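Local coordinates for Myo-inositol 2-dehydrogenase (Lactobacillus plantarum WCFS1, PDB 3CEA), which probably oxidises myo-inositol at its 2-position, passing hydride to NAD, as a dehydrogenase of the Gfo/Idh/MocA family, at residues A[181-184]-A[185-189]. Sequence-based numbering, arbitrary orientation.
Sequences GIFV and DMNIH. With NAD (nicotinamide-adenine-dinucleotide), chain E.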
# COMPACT_ATOMS: atom_id res chain seq x y z
N GLY A 181 9.78 -31.41 -11.81
CA GLY A 181 9.94 -30.15 -12.51
C GLY A 181 9.20 -28.99 -11.87
O GLY A 181 8.37 -29.19 -10.97
N ILE A 182 9.49 -27.79 -12.34
CA ILE A 182 8.96 -26.55 -11.76
C ILE A 182 7.43 -26.41 -11.85
O ILE A 182 6.80 -25.93 -10.90
CB ILE A 182 9.68 -25.29 -12.35
CG1 ILE A 182 9.26 -24.01 -11.62
CG2 ILE A 182 9.47 -25.18 -13.87
CD1 ILE A 182 9.88 -23.84 -10.24
N PHE A 183 6.84 -26.83 -12.97
CA PHE A 183 5.39 -26.72 -13.17
C PHE A 183 4.62 -27.67 -12.26
O PHE A 183 3.54 -27.32 -11.77
CB PHE A 183 5.01 -26.99 -14.63
CG PHE A 183 5.51 -25.96 -15.60
CD1 PHE A 183 4.85 -24.74 -15.74
CD2 PHE A 183 6.63 -26.20 -16.39
CE1 PHE A 183 5.30 -23.78 -16.65
CE2 PHE A 183 7.09 -25.25 -17.30
CZ PHE A 183 6.42 -24.04 -17.43
N VAL A 184 5.18 -28.85 -12.03
CA VAL A 184 4.56 -29.85 -11.16
C VAL A 184 4.72 -29.47 -9.68
O VAL A 184 3.76 -29.56 -8.91
CB VAL A 184 5.11 -31.27 -11.44
CG1 VAL A 184 4.75 -32.25 -10.33
CG2 VAL A 184 4.60 -31.78 -12.78
N ASP A 185 5.92 -29.04 -9.31
CA ASP A 185 6.22 -28.72 -7.92
C ASP A 185 5.60 -27.40 -7.46
O ASP A 185 4.97 -27.34 -6.40
CB ASP A 185 7.73 -28.73 -7.67
CG ASP A 185 8.08 -28.84 -6.19
OD1 ASP A 185 7.49 -29.69 -5.49
OD2 ASP A 185 8.96 -28.07 -5.74
N MSE A 186 5.77 -26.34 -8.26
CA MSE A 186 5.22 -25.03 -7.91
C MSE A 186 3.79 -24.81 -8.42
O MSE A 186 2.86 -24.65 -7.62
CB MSE A 186 6.12 -23.90 -8.41
CG MSE A 186 7.25 -23.50 -7.48
SE MSE A 186 6.79 -23.12 -5.60
CE MSE A 186 4.89 -22.58 -5.72
N ASN A 187 3.63 -24.82 -9.74
CA ASN A 187 2.42 -24.31 -10.38
C ASN A 187 1.13 -25.12 -10.21
O ASN A 187 0.04 -24.62 -10.49
CB ASN A 187 2.69 -24.07 -11.87
CG ASN A 187 3.72 -22.99 -12.10
OD1 ASN A 187 4.76 -23.23 -12.72
ND2 ASN A 187 3.45 -21.79 -11.59
N ILE A 188 1.27 -26.36 -9.73
CA ILE A 188 0.14 -27.27 -9.54
C ILE A 188 -0.95 -26.68 -8.63
O ILE A 188 -2.14 -26.93 -8.84
CB ILE A 188 0.62 -28.65 -9.01
CG1 ILE A 188 -0.45 -29.73 -9.23
CG2 ILE A 188 1.06 -28.57 -7.54
CD1 ILE A 188 0.03 -31.14 -8.99
N HIS A 189 -0.53 -25.90 -7.63
CA HIS A 189 -1.44 -25.26 -6.69
C HIS A 189 -2.36 -24.28 -7.39
O HIS A 189 -3.57 -24.29 -7.16
CB HIS A 189 -0.65 -24.53 -5.61
CG HIS A 189 0.08 -25.44 -4.68
ND1 HIS A 189 -0.52 -26.05 -3.59
CD2 HIS A 189 1.38 -25.85 -4.66
CE1 HIS A 189 0.37 -26.78 -2.95
NE2 HIS A 189 1.52 -26.68 -3.57
PA NAD E . 11.94 -33.08 2.29
O1A NAD E . 12.28 -31.84 3.01
O2A NAD E . 13.06 -33.55 1.43
O5B NAD E . 11.52 -34.21 3.36
C5B NAD E . 11.35 -35.56 2.97
C4B NAD E . 11.30 -36.45 4.20
O4B NAD E . 10.84 -37.75 3.86
C3B NAD E . 12.66 -36.62 4.85
O3B NAD E . 12.50 -36.42 6.24
C2B NAD E . 13.06 -38.05 4.56
O2B NAD E . 13.77 -38.64 5.63
C1B NAD E . 11.72 -38.74 4.34
N9A NAD E . 11.84 -39.85 3.37
C8A NAD E . 12.37 -39.79 2.11
N7A NAD E . 12.28 -41.02 1.54
C5A NAD E . 11.70 -41.86 2.43
C6A NAD E . 11.38 -43.21 2.36
N6A NAD E . 11.42 -43.83 1.19
N1A NAD E . 10.78 -43.82 3.45
C2A NAD E . 10.50 -43.09 4.60
N3A NAD E . 10.82 -41.74 4.65
C4A NAD E . 11.41 -41.14 3.59
O3 NAD E . 10.62 -32.87 1.39
PN NAD E . 9.45 -31.86 1.83
O1N NAD E . 9.21 -31.99 3.29
O2N NAD E . 9.75 -30.55 1.23
O5D NAD E . 8.15 -32.41 1.06
C5D NAD E . 7.75 -33.76 1.07
C4D NAD E . 6.48 -33.88 0.24
O4D NAD E . 5.60 -32.81 0.54
C3D NAD E . 6.77 -33.82 -1.26
O3D NAD E . 6.11 -34.90 -1.89
C2D NAD E . 6.19 -32.50 -1.71
O2D NAD E . 5.58 -32.59 -2.98
C1D NAD E . 5.18 -32.14 -0.63
N1N NAD E . 5.10 -30.68 -0.42
C2N NAD E . 3.87 -30.07 -0.44
C3N NAD E . 3.76 -28.69 -0.24
C7N NAD E . 2.41 -28.04 -0.10
O7N NAD E . 2.31 -26.66 -0.34
N7N NAD E . 1.35 -28.77 0.25
C4N NAD E . 4.91 -27.94 -0.02
C5N NAD E . 6.15 -28.56 0.00
C6N NAD E . 6.24 -29.94 -0.20
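F183 O faces two backbone amides at once, with N187 N and I188 N each 3.2 Å away. Here the first turns of helix 182-198 widen into a pi-type turn at 185-187. Two i to i+4 backbone hydrogen bonds hold the start of the helix. G181 sits at the N-cap, and its O accepts D185 N at 3.0 Å, nearly in line with the carbonyl. I182 O takes M186 N at 2.9 Å, with the donor tilted 32° from the carbonyl plane. The side chains of the same pair also meet: I182 CD1 touches CG of M186, a selenomethionine, at 3.8 Å. CG1 of I182 stands anti to the backbone N (chi1 -173°), and the turn at chi2 brings CD1 to M186.

F183 and N187 run side by side in the same direction. N187 OD1 approaches F183 CD1 obliquely at 3.4 Å, and the ring and amide planes are 40° apart. The ring also packs on C332 and Q333 of helix 319-338. With an alanine at F183, a gap would probably open against that helix and the N187 amide would lose its neighbour. The carboxylate of D185 leads away to a salt bridge with R244.

One turn on, H189 reaches NAD, its CE1 lying 3.3 Å from the carboxamide oxygen O7N. M186 O lies in plane at the edge of the same imidazole. This is the N-terminal turn of a helix, with a pi-type turn, leading to the nicotinamide end of the NAD pocket.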